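Local coordinates for cerato-platanin-like protein (Moniliophthora perniciosa, PDB 3SUL), which is a secreted member of the cerato-platanin family with a double-psi beta-barrel fold, whose molecular function is not established, at residues A[17-22]-A[78-83]; A[47-52]-A[62-67]. All coordinates share one frame; numbering follows the deposited sequence.

Contact 1. Residues A[17-22]-A[78-83]; sequences QSFGTV and VGVDVA
Phe19 and Val22, on the long loop between strands 4-8 and 45-49, lay their side chains against Val80 and Asp81, where the chain of strand 73-80 turns a corner at Asp81. The loop thereby packs on the double-psi barrel just before Cys24 of the Cys24-Cys60 disulfide. It is first shaped from within. Gln17 sends its amide NE2 to Thr21 OG1 (2.8 Å), and Ser18 OG accepts from Gly20 N (2.8 Å), closing an ST turn that leads into the short 3-10 segment 19-21. Phe19 turns its ring inward, an apolar group fit for a buried place, and crosses the Val80 side chain at about a right angle. Its CE1 comes to 3.5 Å from Val80 CG1, while Val80 CG2 lies in the plane of the ring at its edge. Phe39 meets the same phenylalanine, with the ring planes about 55° apart, and Met31 and Val42 add further apolar cover. Thr21, by contrast, stays near solvent and contributes its carbonyl oxygen to a water bridge. Val22 points toward the strand and straddles the corner with its two methyls. CG2 rests 3.2 Å from Val80 O, and CG1 lies 3.5 Å from Asp81 OD2. With Asp81 CG anti to its own nitrogen (chi1 -157°), the carboxylate is brought slantwise against Val22. OD2 accepts a hydrogen bond from a water that also donates to Thr21 O; OD1 takes Ala23 N and, weakly, Val82 N. The short aspartate keeps its carboxylate close to the main chain while CB and CG lie against Val22. The loop is thus held by buried hydrocarbon packing inside and, farther out, by the Asp81-Ala23 bond and the water bridge.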
loop_
_atom_site.group_PDB
_atom_site.type_symbol
_atom_site.label_atom_id
_atom_site.label_comp_id
_atom_site.label_asym_id
_atom_site.label_seq_id
_atom_site.Cartn_x
_atom_site.Cartn_y
_atom_site.Cartn_z
ATOM N N GLN A 17 -7.849 3.464 -10.718
ATOM C CA GLN A 17 -8.420 4.139 -9.580
ATOM C C GLN A 17 -7.665 5.455 -9.399
ATOM O O GLN A 17 -6.425 5.540 -9.342
ATOM C CB GLN A 17 -8.269 3.258 -8.354
ATOM C CG GLN A 17 -8.844 3.888 -7.108
ATOM C CD GLN A 17 -10.372 3.800 -7.111
ATOM O OE1 GLN A 17 -10.893 3.019 -7.879
ATOM N NE2 GLN A 17 -11.066 4.587 -6.269
ATOM N N SER A 18 -8.424 6.522 -9.402
ATOM C CA SER A 18 -7.853 7.852 -9.267
ATOM C C SER A 18 -7.355 8.163 -7.884
ATOM O O SER A 18 -8.020 7.827 -6.861
ATOM C CB SER A 18 -8.956 8.875 -9.554
ATOM O OG SER A 18 -8.448 10.180 -9.366
ATOM N N PHE A 19 -6.199 8.810 -7.867
ATOM C CA PHE A 19 -5.669 9.295 -6.596
ATOM C C PHE A 19 -6.544 10.378 -5.995
ATOM O O PHE A 19 -6.479 10.650 -4.792
ATOM C CB PHE A 19 -4.246 9.720 -6.648
ATOM C CG PHE A 19 -3.312 8.585 -6.516
ATOM C CD1 PHE A 19 -3.309 7.844 -5.354
ATOM C CD2 PHE A 19 -2.530 8.197 -7.616
ATOM C CE1 PHE A 19 -2.477 6.736 -5.199
ATOM C CE2 PHE A 19 -1.676 7.143 -7.491
ATOM C CZ PHE A 19 -1.664 6.381 -6.289
ATOM N N GLY A 20 -7.459 10.877 -6.799
ATOM C CA GLY A 20 -8.494 11.724 -6.231
ATOM C C GLY A 20 -9.416 11.093 -5.231
ATOM O O GLY A 20 -10.099 11.813 -4.560
ATOM N N THR A 21 -9.504 9.775 -5.200
ATOM C CA THR A 21 -10.502 9.006 -4.422
ATOM C C THR A 21 -9.926 8.641 -3.080
ATOM O O THR A 21 -10.576 7.920 -2.341
ATOM C CB THR A 21 -10.868 7.714 -5.141
ATOM O OG1 THR A 21 -9.724 6.840 -5.247
ATOM C CG2 THR A 21 -11.413 8.020 -6.581
ATOM N N VAL A 22 -8.665 9.012 -2.835
ATOM C CA VAL A 22 -7.986 8.621 -1.611
ATOM C C VAL A 22 -7.469 9.833 -0.852
ATOM O O VAL A 22 -7.495 10.976 -1.300
ATOM C CB VAL A 22 -6.815 7.557 -1.855
ATOM C CG1 VAL A 22 -7.318 6.273 -2.403
ATOM C CG2 VAL A 22 -5.683 8.149 -2.787
ATOM N N VAL A 78 3.349 1.453 -1.359
ATOM C CA VAL A 78 3.305 2.902 -1.169
ATOM C C VAL A 78 1.994 3.177 -0.478
ATOM O O VAL A 78 0.910 2.758 -0.953
ATOM C CB VAL A 78 3.302 3.644 -2.465
ATOM C CG1 VAL A 78 3.192 5.181 -2.211
ATOM C CG2 VAL A 78 4.601 3.355 -3.128
ATOM N N GLY A 79 2.114 3.867 0.637
ATOM C CA GLY A 79 0.900 4.206 1.468
ATOM C C GLY A 79 0.201 5.357 0.741
ATOM O O GLY A 79 0.814 6.369 0.424
ATOM N N VAL A 80 -1.092 5.179 0.423
ATOM C CA VAL A 80 -1.773 6.234 -0.320
ATOM C C VAL A 80 -3.135 6.497 0.265
ATOM O O VAL A 80 -3.835 7.346 -0.240
ATOM C CB VAL A 80 -1.967 5.873 -1.801
ATOM C CG1 VAL A 80 -0.631 5.575 -2.453
ATOM C CG2 VAL A 80 -2.868 4.657 -1.967
ATOM N N ASP A 81 -3.534 5.718 1.271
ATOM C CA ASP A 81 -4.868 5.923 1.820
ATOM C C ASP A 81 -4.899 5.547 3.310
ATOM O O ASP A 81 -4.006 4.941 3.840
ATOM C CB ASP A 81 -5.941 5.159 1.024
ATOM C CG ASP A 81 -7.323 5.775 1.215
ATOM O OD1 ASP A 81 -7.381 6.874 1.825
ATOM O OD2 ASP A 81 -8.282 5.163 0.760
ATOM N N VAL A 82 -5.970 5.918 3.965
ATOM C CA VAL A 82 -6.156 5.619 5.382
ATOM C C VAL A 82 -6.510 4.149 5.533
ATOM O O VAL A 82 -7.414 3.618 4.855
ATOM C CB VAL A 82 -7.302 6.512 5.909
ATOM C CG1 VAL A 82 -7.599 6.184 7.428
ATOM C CG2 VAL A 82 -6.919 7.945 5.776
ATOM N N ALA A 83 -5.771 3.436 6.404
ATOM C CA ALA A 83 -6.268 2.115 6.836
ATOM C C ALA A 83 -6.543 2.254 8.309
ATOM O O ALA A 83 -5.882 3.049 8.985
ATOM C CB ALA A 83 -5.295 0.992 6.589
HETATM O O HOH W 1 -10.951 6.540 0.145
#

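Contact 2. Residues A[47-52]-A[62-67]; sequences GAVDTI and TCYQIT
In the buried middle of the double-psi barrel, the type I turn from Val49 to Ile52 that ends strand 45-49 faces the tyrosine of strand 63-68. Tyr64 bridges the gap between the two segments, whose nearest CA atoms, those of Val49 and Tyr64, are still 9.2 Å apart. A long side chain is needed to cover this span. Tyr64 CG stands anti to the carbonyl carbon (chi1 -64°), which carries the ring toward the turn, and the Val49 and Thr51 side chains approach from the opposite direction. Val49 puts CG2 over one face of the ring, 4.2 Å above the plane and offset toward the rim; its other methyl, CG1, comes to 4.1 Å from Tyr64 CE2. A branched, compact valine suits this broad, apolar surface. Thr51 reaches the phenol instead, donating from OG1 to Tyr64 OH over 2.7 Å. With chi1 at 49°, OG1 is held between the backbone N and the carbonyl carbon, on the side that faces the phenol. Thr62 OG1, which binds Ser59 O, lies 2.9 Å from the same Tyr64 OH. Phe87 of strand 87-89 meets the tyrosine ring edge to face, while the turn itself is closed by Ile52 N bonding to Val49 O at 3.0 Å. Beside the tyrosine, Cys63 is disulfide-bonded to Cys120. Tyrosine therefore serves two chemistries at once: its ring packs against Val49 and Phe87, while the Thr51 hydroxyl gives the buried phenol oxygen a polar partner and probably fixes where the ring comes to rest.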
loop_
_atom_site.group_PDB
_atom_site.type_symbol
_atom_site.label_atom_id
_atom_site.label_comp_id
_atom_site.label_asym_id
_atom_site.label_seq_id
_atom_site.Cartn_x
_atom_site.Cartn_y
_atom_site.Cartn_z
ATOM N N GLY A 47 -1.360 0.991 -1.350
ATOM C CA GLY A 47 -2.134 0.446 -0.260
ATOM C C GLY A 47 -2.528 1.513 0.700
ATOM O O GLY A 47 -1.979 2.648 0.775
ATOM N N ALA A 48 -3.508 1.150 1.540
ATOM C CA ALA A 48 -3.765 1.962 2.662
ATOM C C ALA A 48 -2.919 1.459 3.840
ATOM O O ALA A 48 -2.623 0.247 3.984
ATOM C CB ALA A 48 -5.278 1.981 3.042
ATOM N N VAL A 49 -2.545 2.417 4.641
ATOM C CA VAL A 49 -1.747 2.159 5.840
ATOM C C VAL A 49 -2.238 2.964 6.995
ATOM O O VAL A 49 -2.695 4.100 6.865
ATOM C CB VAL A 49 -0.221 2.389 5.587
ATOM C CG1 VAL A 49 0.090 3.813 5.263
ATOM C CG2 VAL A 49 0.627 1.951 6.769
ATOM N N ASP A 50 -2.133 2.380 8.182
ATOM C CA ASP A 50 -2.705 3.084 9.316
ATOM C C ASP A 50 -1.884 4.284 9.771
ATOM O O ASP A 50 -2.297 5.019 10.660
ATOM C CB ASP A 50 -3.046 2.110 10.448
ATOM C CG ASP A 50 -1.826 1.332 10.967
ATOM O OD1 ASP A 50 -0.664 1.789 10.786
ATOM O OD2 ASP A 50 -2.110 0.278 11.606
ATOM N N THR A 51 -0.729 4.510 9.151
ATOM C CA THR A 51 0.074 5.736 9.376
ATOM C C THR A 51 -0.514 6.976 8.667
ATOM O O THR A 51 -0.114 8.115 8.915
ATOM C CB THR A 51 1.523 5.598 8.836
ATOM O OG1 THR A 51 1.478 5.091 7.499
ATOM C CG2 THR A 51 2.311 4.630 9.632
ATOM N N ILE A 52 -1.402 6.713 7.726
ATOM C CA ILE A 52 -2.132 7.742 7.029
ATOM C C ILE A 52 -3.481 7.850 7.685
ATOM O O ILE A 52 -4.304 6.887 7.680
ATOM C CB ILE A 52 -2.255 7.404 5.516
ATOM C CG1 ILE A 52 -0.853 7.423 4.921
ATOM C CG2 ILE A 52 -3.248 8.349 4.737
ATOM C CD1 ILE A 52 -0.843 6.774 3.555
ATOM N N THR A 62 4.545 7.360 1.335
ATOM C CA THR A 62 5.696 6.673 1.946
ATOM C C THR A 62 5.717 5.243 1.512
ATOM O O THR A 62 4.730 4.653 1.134
ATOM C CB THR A 62 5.627 6.743 3.484
ATOM O OG1 THR A 62 4.310 6.430 3.939
ATOM C CG2 THR A 62 6.002 8.098 3.836
ATOM N N CYS A 63 6.869 4.669 1.676
ATOM C CA CYS A 63 7.146 3.335 1.145
ATOM C C CYS A 63 7.410 2.328 2.305
ATOM O O CYS A 63 8.240 2.585 3.185
ATOM C CB CYS A 63 8.310 3.491 0.249
ATOM S SG CYS A 63 8.926 1.940 -0.484
ATOM N N TYR A 64 6.741 1.201 2.247
ATOM C CA TYR A 64 6.905 0.206 3.295
ATOM C C TYR A 64 7.428 -1.061 2.693
ATOM O O TYR A 64 6.959 -1.516 1.619
ATOM C CB TYR A 64 5.605 -0.101 4.014
ATOM C CG TYR A 64 5.168 1.148 4.700
ATOM C CD1 TYR A 64 5.492 1.417 6.067
ATOM C CD2 TYR A 64 4.487 2.103 3.971
ATOM C CE1 TYR A 64 5.090 2.627 6.662
ATOM C CE2 TYR A 64 4.101 3.283 4.546
ATOM C CZ TYR A 64 4.386 3.552 5.878
ATOM O OH TYR A 64 3.937 4.797 6.354
ATOM N N GLN A 65 8.449 -1.590 3.339
ATOM C CA GLN A 65 8.906 -2.881 2.913
ATOM C C GLN A 65 8.182 -3.811 3.855
ATOM O O GLN A 65 8.328 -3.698 5.083
ATOM C CB GLN A 65 10.417 -2.854 3.040
ATOM C CG GLN A 65 11.034 -4.148 2.847
ATOM C CD GLN A 65 12.399 -4.214 3.553
ATOM O OE1 GLN A 65 13.329 -3.560 3.142
ATOM N NE2 GLN A 65 12.478 -4.966 4.648
ATOM N N ILE A 66 7.373 -4.734 3.290
ATOM C CA ILE A 66 6.467 -5.591 4.079
ATOM C C ILE A 66 6.803 -7.036 3.835
ATOM O O ILE A 66 6.869 -7.467 2.697
ATOM C CB ILE A 66 5.042 -5.428 3.672
ATOM C CG1 ILE A 66 4.647 -3.951 3.689
ATOM C CG2 ILE A 66 4.138 -6.405 4.501
ATOM C CD1 ILE A 66 3.164 -3.687 3.402
ATOM N N THR A 67 6.945 -7.797 4.913
ATOM C CA THR A 67 7.333 -9.207 4.845
ATOM C C THR A 67 6.333 -10.108 5.579
ATOM O O THR A 67 5.833 -9.748 6.594
ATOM C CB THR A 67 8.776 -9.412 5.407
ATOM O OG1 THR A 67 9.693 -8.515 4.758
ATOM C CG2 THR A 67 9.202 -10.888 5.304
#

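The centre of contact 2 lies about 5 Å from the centre of the chain, whereas that of contact 1 is set farther out, at about 9 Å, and contact 1 is only partly buried. Strand 73-80, part of contact 1, runs in the sheet between strands 45-49 and 63-68 of contact 2. The elements are joined by probable backbone hydrogen bonds, Val80 N to Gly47 O (2.7 Å) and Gly79 N to Thr62 O (2.8 Å). The chemistry follows the depth: in contact 2 one hydroxyl pair sits among hydrocarbon and aromatic groups, while in contact 1 apolar packing is joined at its outer side by a carboxylate and water.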